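Local coordinates for ErfK/YbiS/YcfS/YnhG family protein (Xylanimonas cellulosilytica, PDB 4LPQ) that probably acts as a peptidoglycan L,D-transpeptidase in cell-wall biosynthesis, this piece joining a putative peptidoglycan-binding domain to the catalytic YkuD-type domain, at residues 23-32 and 71-79; 99-109 and 188-196. One frame throughout, in Å; residues are numbered along the deposited sequence.

Contact 1: residues 23-32 and 71-79; sequences LQQRLMDLGY and ALDAGYRPT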
# COMPACT_ATOMS: atom_id res chain seq x y z
N LEU A 23 -15.62 7.39 -8.45
CA LEU A 23 -14.48 7.38 -7.59
C LEU A 23 -13.50 6.27 -7.97
O LEU A 23 -12.29 6.52 -8.04
CB LEU A 23 -14.99 7.13 -6.17
CG LEU A 23 -13.90 6.78 -5.14
CD1 LEU A 23 -12.97 7.98 -4.85
CD2 LEU A 23 -14.61 6.33 -3.82
N GLN A 24 -13.99 5.07 -8.19
CA GLN A 24 -13.14 3.97 -8.48
C GLN A 24 -12.40 4.25 -9.79
O GLN A 24 -11.20 3.95 -9.89
CB GLN A 24 -13.95 2.69 -8.64
CG GLN A 24 -14.55 2.25 -7.33
CD GLN A 24 -15.62 1.17 -7.53
OE1 GLN A 24 -16.39 1.17 -8.51
NE2 GLN A 24 -15.72 0.22 -6.58
N GLN A 25 -13.10 4.77 -10.80
CA GLN A 25 -12.44 5.07 -12.05
C GLN A 25 -11.38 6.16 -11.93
O GLN A 25 -10.32 6.10 -12.56
CB GLN A 25 -13.44 5.37 -13.14
CG GLN A 25 -12.82 5.31 -14.49
CD GLN A 25 -12.23 3.98 -14.88
OE1 GLN A 25 -12.88 2.92 -14.90
NE2 GLN A 25 -10.94 4.03 -15.21
N ARG A 26 -11.66 7.19 -11.13
CA ARG A 26 -10.71 8.24 -10.93
C ARG A 26 -9.42 7.76 -10.20
O ARG A 26 -8.29 8.06 -10.63
CB ARG A 26 -11.36 9.36 -10.14
CG ARG A 26 -10.48 10.54 -9.84
CD ARG A 26 -9.98 11.18 -11.14
NE ARG A 26 -9.40 12.46 -10.83
CZ ARG A 26 -8.62 13.16 -11.67
NH1 ARG A 26 -8.31 12.64 -12.86
NH2 ARG A 26 -8.12 14.34 -11.36
N LEU A 27 -9.62 6.93 -9.16
CA LEU A 27 -8.51 6.30 -8.51
C LEU A 27 -7.67 5.49 -9.48
O LEU A 27 -6.43 5.59 -9.50
CB LEU A 27 -8.98 5.43 -7.35
CG LEU A 27 -9.54 6.20 -6.16
CD1 LEU A 27 -10.31 5.29 -5.27
CD2 LEU A 27 -8.43 6.91 -5.38
N MSE A 28 -8.38 4.70 -10.28
CA MSE A 28 -7.67 3.86 -11.29
C MSE A 28 -6.86 4.75 -12.20
O MSE A 28 -5.67 4.47 -12.51
CB MSE A 28 -8.70 3.02 -12.03
CG MSE A 28 -8.01 1.92 -12.86
SE MSE A 28 -9.24 0.87 -13.90
CE MSE A 28 -10.35 0.21 -12.45
N ASP A 29 -7.50 5.80 -12.73
CA ASP A 29 -6.84 6.71 -13.67
C ASP A 29 -5.59 7.36 -13.10
O ASP A 29 -4.58 7.61 -13.81
CB ASP A 29 -7.81 7.82 -14.15
CG ASP A 29 -8.98 7.28 -14.98
OD1 ASP A 29 -8.94 6.15 -15.51
OD2 ASP A 29 -9.90 8.14 -15.18
N LEU A 30 -5.63 7.69 -11.80
CA LEU A 30 -4.54 8.33 -11.13
C LEU A 30 -3.46 7.37 -10.66
O LEU A 30 -2.44 7.85 -10.11
CB LEU A 30 -5.06 9.16 -9.97
CG LEU A 30 -5.91 10.38 -10.30
CD1 LEU A 30 -6.45 10.96 -8.99
CD2 LEU A 30 -5.11 11.40 -11.04
N GLY A 31 -3.66 6.08 -10.82
CA GLY A 31 -2.65 5.10 -10.46
C GLY A 31 -2.71 4.49 -9.09
O GLY A 31 -1.85 3.72 -8.70
N TYR A 32 -3.79 4.78 -8.36
CA TYR A 32 -4.00 4.15 -7.07
C TYR A 32 -4.50 2.75 -7.35
O TYR A 32 -5.41 2.57 -8.14
CB TYR A 32 -4.99 4.98 -6.23
CG TYR A 32 -4.34 6.29 -5.87
CD1 TYR A 32 -4.38 7.38 -6.74
CD2 TYR A 32 -3.58 6.46 -4.71
CE1 TYR A 32 -3.72 8.54 -6.46
CE2 TYR A 32 -2.87 7.62 -4.43
CZ TYR A 32 -2.94 8.69 -5.32
OH TYR A 32 -2.29 9.83 -4.98
N ALA A 71 -9.02 16.89 -3.38
CA ALA A 71 -7.72 16.33 -3.74
C ALA A 71 -7.86 15.40 -4.96
O ALA A 71 -6.95 15.34 -5.82
CB ALA A 71 -7.14 15.65 -2.51
N LEU A 72 -8.94 14.64 -5.04
CA LEU A 72 -9.19 13.80 -6.19
C LEU A 72 -9.26 14.65 -7.46
O LEU A 72 -8.70 14.32 -8.50
CB LEU A 72 -10.45 12.98 -5.98
CG LEU A 72 -10.31 11.80 -5.09
CD1 LEU A 72 -11.64 11.34 -4.65
CD2 LEU A 72 -9.51 10.67 -5.74
N ASP A 73 -10.02 15.74 -7.36
CA ASP A 73 -10.19 16.63 -8.52
C ASP A 73 -8.85 17.27 -8.90
O ASP A 73 -8.61 17.50 -10.12
CB ASP A 73 -11.19 17.70 -8.23
CG ASP A 73 -12.67 17.13 -8.24
OD1 ASP A 73 -12.95 16.06 -8.70
OD2 ASP A 73 -13.56 17.87 -7.87
N ALA A 74 -8.00 17.58 -7.90
CA ALA A 74 -6.69 18.13 -8.18
C ALA A 74 -5.75 17.04 -8.80
O ALA A 74 -4.70 17.36 -9.36
CB ALA A 74 -6.03 18.68 -6.93
N GLY A 75 -6.13 15.78 -8.74
CA GLY A 75 -5.35 14.73 -9.34
C GLY A 75 -4.11 14.41 -8.54
O GLY A 75 -3.08 14.04 -9.07
N TYR A 76 -4.16 14.49 -7.21
CA TYR A 76 -2.99 14.34 -6.37
C TYR A 76 -2.32 12.98 -6.60
O TYR A 76 -2.93 11.93 -6.50
CB TYR A 76 -3.27 14.44 -4.88
CG TYR A 76 -1.98 14.38 -4.06
CD1 TYR A 76 -1.16 15.49 -3.94
CD2 TYR A 76 -1.48 13.18 -3.66
CE1 TYR A 76 0.10 15.38 -3.36
CE2 TYR A 76 -0.25 13.04 -3.08
CZ TYR A 76 0.54 14.11 -2.97
OH TYR A 76 1.78 14.01 -2.37
N ARG A 77 -1.00 13.06 -6.88
CA ARG A 77 -0.11 11.89 -6.98
C ARG A 77 1.16 12.24 -6.24
O ARG A 77 1.70 13.36 -6.40
CB ARG A 77 0.20 11.51 -8.38
CG ARG A 77 -1.00 10.91 -9.11
CD ARG A 77 -0.85 10.91 -10.59
NE ARG A 77 0.44 10.49 -11.09
CZ ARG A 77 0.87 9.25 -11.36
NH1 ARG A 77 0.19 8.19 -11.12
NH2 ARG A 77 2.03 9.13 -11.89
N PRO A 78 1.73 11.29 -5.48
CA PRO A 78 2.99 11.60 -4.79
C PRO A 78 4.18 11.71 -5.82
O PRO A 78 4.10 11.10 -6.89
CB PRO A 78 3.16 10.44 -3.86
CG PRO A 78 2.35 9.39 -4.40
CD PRO A 78 1.26 9.93 -5.20
N THR A 79 5.18 12.49 -5.42
CA THR A 79 6.39 12.63 -6.24
C THR A 79 7.44 11.62 -5.75
O THR A 79 7.76 11.67 -4.53
CB THR A 79 6.93 14.06 -6.13
OG1 THR A 79 5.96 14.98 -6.61
CG2 THR A 79 8.16 14.21 -6.88
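In the small helical domain assigned as a putative peptidoglycan-binding domain, the first and third helices pack together at their C-terminal ends, where Arg26 and Leu30 of helix 18-30 meet Leu72 and Gly75 of helix 66-74. Both helices finish in a Schellman motif, with Gly31 and Gly75 taking the positive phi that a residue lacking a side chain tolerates readily. Arg26 reaches over the C-terminal end of helix 66-74 and grips a single oxygen side-on: NE lies 3.1 Å and NH2 2.9 Å from Leu72 O. The NH2 bond lies in the carbonyl plane, whereas NE comes from above it. That oxygen also accepts the Gly75 N-H of the Schellman turn, so three donors converge on it, and the arginine's positive charge would probably help to offset the partial negative charge at this helix end. Leu30 CD2 lies over one face of the guanidinium, toward its rim, and is also 3.7 Å from Gly75 CA; the bare glycine lets the leucine come in close. Beneath this polar layer Leu72 turns its two methyls to different partners, CD1 to Leu23 CD1 at 3.6 Å and CD2 to Leu27 CD2 at 3.9 Å, while Phe52 of helix 43-56 packs against Leu27 and Leu72. Beyond the helices, the chain at 76-78 is tied back by two hydrogen bonds, one donated from each segment. Arg77, its chain bent at chi3 (44°), delivers NH1 to Leu30 O at 2.8 Å, with the oxygen in the guanidinium plane. Tyr32 suits its place by pairing an apolar ring, set edge-to-face with Phe52, with a polar tip: its OH donates to Tyr76 O at 2.7 Å, from above the carbonyl plane, and Pro78 CD lies 3.6 Å from the same OH.

Contact 2: residues 99-109 and 188-196; sequences AVEDGRVVRII and AMNWLWDSW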
# COMPACT_ATOMS: atom_id res chain seq x y z
N ALA A 99 5.24 1.98 -6.88
CA ALA A 99 5.92 1.24 -7.94
C ALA A 99 6.29 2.36 -8.91
O ALA A 99 5.44 3.00 -9.51
CB ALA A 99 4.97 0.24 -8.54
N VAL A 100 7.58 2.56 -9.05
CA VAL A 100 8.16 3.72 -9.80
C VAL A 100 9.00 3.21 -10.98
O VAL A 100 9.76 2.25 -10.84
CB VAL A 100 9.01 4.60 -8.88
CG1 VAL A 100 9.47 5.87 -9.59
CG2 VAL A 100 8.29 4.98 -7.55
N GLU A 101 8.84 3.82 -12.13
CA GLU A 101 9.68 3.53 -13.31
C GLU A 101 10.14 4.82 -13.94
O GLU A 101 9.36 5.69 -14.30
CB GLU A 101 8.96 2.75 -14.34
CG GLU A 101 8.58 1.37 -13.98
CD GLU A 101 7.95 0.66 -15.21
OE1 GLU A 101 6.82 0.14 -15.07
OE2 GLU A 101 8.50 0.79 -16.28
N ASP A 102 11.45 5.05 -14.00
CA ASP A 102 12.02 6.22 -14.64
C ASP A 102 11.48 7.52 -14.05
O ASP A 102 11.11 8.47 -14.77
CB ASP A 102 11.89 6.13 -16.16
CG ASP A 102 12.72 4.99 -16.76
OD1 ASP A 102 13.74 4.60 -16.14
OD2 ASP A 102 12.34 4.56 -17.88
N GLY A 103 11.38 7.54 -12.72
CA GLY A 103 10.93 8.72 -11.96
C GLY A 103 9.45 9.02 -12.07
O GLY A 103 8.98 10.11 -11.63
N ARG A 104 8.67 8.12 -12.65
CA ARG A 104 7.20 8.25 -12.78
C ARG A 104 6.58 7.17 -11.88
O ARG A 104 6.90 5.99 -11.94
CB ARG A 104 6.77 7.96 -14.25
CG ARG A 104 5.23 7.92 -14.50
CD ARG A 104 4.81 7.57 -15.96
NE ARG A 104 5.24 6.28 -16.61
CZ ARG A 104 4.58 5.11 -16.65
NH1 ARG A 104 3.40 4.96 -16.02
NH2 ARG A 104 5.11 4.05 -17.28
N VAL A 105 5.60 7.58 -11.07
CA VAL A 105 4.84 6.61 -10.27
C VAL A 105 3.94 5.86 -11.21
O VAL A 105 3.05 6.46 -11.90
CB VAL A 105 4.03 7.34 -9.18
CG1 VAL A 105 3.16 6.41 -8.44
CG2 VAL A 105 5.00 8.05 -8.27
N VAL A 106 4.02 4.55 -11.17
CA VAL A 106 3.16 3.66 -11.94
C VAL A 106 1.92 3.27 -11.13
O VAL A 106 0.79 3.30 -11.64
CB VAL A 106 3.94 2.42 -12.45
CG1 VAL A 106 3.04 1.44 -13.21
CG2 VAL A 106 5.10 2.86 -13.30
N ARG A 107 2.15 2.94 -9.85
CA ARG A 107 1.05 2.65 -8.94
C ARG A 107 1.39 3.11 -7.56
O ARG A 107 2.54 3.10 -7.10
CB ARG A 107 0.64 1.14 -8.79
CG ARG A 107 -0.00 0.43 -9.94
CD ARG A 107 -1.36 0.96 -10.37
NE ARG A 107 -1.86 0.08 -11.43
CZ ARG A 107 -1.49 0.21 -12.71
NH1 ARG A 107 -0.64 1.13 -13.11
NH2 ARG A 107 -1.89 -0.65 -13.62
N ILE A 108 0.32 3.51 -6.85
CA ILE A 108 0.36 3.80 -5.43
C ILE A 108 -0.44 2.69 -4.74
O ILE A 108 -1.62 2.50 -5.11
CB ILE A 108 -0.24 5.18 -5.07
CG1 ILE A 108 0.35 6.31 -5.88
CG2 ILE A 108 -0.06 5.40 -3.55
CD1 ILE A 108 -0.35 6.63 -7.15
N ILE A 109 0.16 2.05 -3.72
CA ILE A 109 -0.43 0.89 -3.08
C ILE A 109 -0.51 1.17 -1.58
O ILE A 109 0.51 1.59 -0.98
CB ILE A 109 0.41 -0.36 -3.43
CG1 ILE A 109 0.20 -0.74 -4.88
CG2 ILE A 109 0.06 -1.54 -2.55
CD1 ILE A 109 1.27 -1.62 -5.47
N ALA A 188 -2.49 -6.54 -4.71
CA ALA A 188 -1.38 -5.64 -5.03
C ALA A 188 -0.09 -6.46 -5.16
O ALA A 188 0.70 -6.20 -6.07
CB ALA A 188 -1.22 -4.52 -3.99
N MSE A 189 0.13 -7.41 -4.30
CA MSE A 189 1.36 -8.22 -4.34
C MSE A 189 1.36 -9.01 -5.68
O MSE A 189 2.42 -9.08 -6.32
CB MSE A 189 1.43 -9.15 -3.14
CG MSE A 189 2.85 -9.61 -2.94
SE MSE A 189 3.96 -8.11 -2.25
CE MSE A 189 5.68 -8.64 -2.94
N ASN A 190 0.24 -9.56 -6.09
CA ASN A 190 0.16 -10.30 -7.31
C ASN A 190 0.48 -9.41 -8.50
O ASN A 190 1.19 -9.83 -9.43
CB ASN A 190 -1.21 -10.99 -7.48
CG ASN A 190 -1.47 -12.07 -6.45
OD1 ASN A 190 -0.56 -12.67 -5.89
ND2 ASN A 190 -2.76 -12.33 -6.24
N TRP A 191 -0.02 -8.20 -8.46
CA TRP A 191 0.26 -7.23 -9.48
C TRP A 191 1.76 -6.93 -9.58
O TRP A 191 2.36 -6.94 -10.69
CB TRP A 191 -0.57 -5.97 -9.35
CG TRP A 191 -0.31 -4.94 -10.40
CD1 TRP A 191 -0.88 -4.92 -11.64
CD2 TRP A 191 0.66 -3.88 -10.37
NE1 TRP A 191 -0.33 -3.87 -12.38
CE2 TRP A 191 0.62 -3.23 -11.62
CE3 TRP A 191 1.53 -3.39 -9.40
CZ2 TRP A 191 1.45 -2.15 -11.93
CZ3 TRP A 191 2.36 -2.33 -9.69
CH2 TRP A 191 2.31 -1.68 -10.95
N LEU A 192 2.41 -6.67 -8.45
CA LEU A 192 3.84 -6.44 -8.39
C LEU A 192 4.59 -7.60 -8.99
O LEU A 192 5.51 -7.38 -9.79
CB LEU A 192 4.26 -6.22 -6.95
CG LEU A 192 3.84 -4.89 -6.33
CD1 LEU A 192 4.09 -4.89 -4.82
CD2 LEU A 192 4.52 -3.71 -6.98
N TRP A 193 4.25 -8.86 -8.64
CA TRP A 193 4.93 -10.01 -9.14
C TRP A 193 4.73 -10.22 -10.62
O TRP A 193 5.66 -10.50 -11.38
CB TRP A 193 4.53 -11.26 -8.38
CG TRP A 193 5.18 -11.59 -7.15
CD1 TRP A 193 4.94 -11.00 -5.89
CD2 TRP A 193 6.10 -12.68 -6.91
NE1 TRP A 193 5.66 -11.65 -4.94
CE2 TRP A 193 6.38 -12.68 -5.51
CE3 TRP A 193 6.66 -13.65 -7.69
CZ2 TRP A 193 7.16 -13.63 -4.91
CZ3 TRP A 193 7.45 -14.56 -7.11
CH2 TRP A 193 7.68 -14.58 -5.71
N ASP A 194 3.46 -10.23 -11.03
CA ASP A 194 3.02 -10.89 -12.27
C ASP A 194 2.75 -9.95 -13.42
O ASP A 194 2.85 -10.32 -14.53
CB ASP A 194 1.79 -11.75 -12.02
CG ASP A 194 1.97 -12.85 -11.03
OD1 ASP A 194 3.10 -13.34 -10.85
OD2 ASP A 194 0.91 -13.19 -10.39
N SER A 195 2.40 -8.73 -13.09
CA SER A 195 2.06 -7.73 -14.11
C SER A 195 3.15 -6.70 -14.27
O SER A 195 3.67 -6.47 -15.36
CB SER A 195 0.67 -7.10 -13.83
OG SER A 195 0.33 -6.18 -14.86
N TRP A 196 3.47 -6.01 -13.19
CA TRP A 196 4.58 -5.06 -13.16
C TRP A 196 5.92 -5.73 -13.36
O TRP A 196 6.67 -5.38 -14.28
CB TRP A 196 4.56 -4.19 -11.90
CG TRP A 196 5.41 -3.04 -11.97
CD1 TRP A 196 5.40 -2.08 -12.91
CD2 TRP A 196 6.33 -2.59 -10.98
NE1 TRP A 196 6.30 -1.10 -12.64
CE2 TRP A 196 6.87 -1.37 -11.43
CE3 TRP A 196 6.85 -3.15 -9.79
CZ2 TRP A 196 7.82 -0.67 -10.71
CZ3 TRP A 196 7.74 -2.47 -9.04
CH2 TRP A 196 8.23 -1.28 -9.47
O HOH W 1 7.57 -2.55 -15.88
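Ala99 CB sits over the six-membered ring of Trp196, 3.6 Å from its centroid and only 8° off the ring normal, a CH-pi contact for which a lone methyl is the right size. Tryptophan suits this place twice over, giving a broad apolar face to Ala99 and an N-H to Glu101: Trp196 NE1 donates to Glu101 OE1 at 2.8 Å, a bent bond (141°) that reaches the anti side of the carboxylate. The Ala99 methyl also meets the edge of Trp191, 3.8 Å from CZ3. Trp191 has a neighbour on each face, Arg107 CG over one, 3.3 Å from CH2, and Trp196 CB against the opposite one. In one of its two conformers Arg107, bent at chi2 (-63°), turns across the indole at about a right angle, which sets its guanidinium over Trp191 CZ2; NH1 then donates to Val106 O, which probably helps hold the group. Toward the C-terminal end of strand 104-110, Ala188 is small enough to let Ile109 CG2 approach its CB to 3.5 Å, and Ile109 CD1 and Leu192 CD2 meet tip to tip. These residues join the antiparallel hairpin 96-110 to helix 186-196 of the YkuD-type catalytic domain; Leu192 lies about 9 Å, between side chains, from His167, a predicted active-site residue. A classic beta bulge, in which Val106 and Arg107 both face Ala99, directs both residues at the helix, and Val106 CG1 thereby meets the Trp191 edge. The helix widens into a pi-type turn at 191-196, where Trp191 O accepts from both Ser195 N and Trp196 N. Lys86 makes a cation-pi contact with Trp196.

How the contacts relate
From the N terminus, contact 1 comes first: segment 71-79 returns to 23-32 and closes a loop of 38 residues that contains helix 43-56. The chain then enters the catalytic domain, where contact 2 closes a longer loop of 78 residues, rich in strand, between the hairpin and helix 186-196. The two loops follow in series, neither enclosing nor crossing the other. Their centres are 15 Å apart, yet they touch across the domain junction: Arg77 NH2 is 2.9 Å from Val105 O and Gly31 O is 2.9 Å from Ile108 N, both probable hydrogen bonds. Strand 104-110 thus lies between the helical domain and helix 186-196.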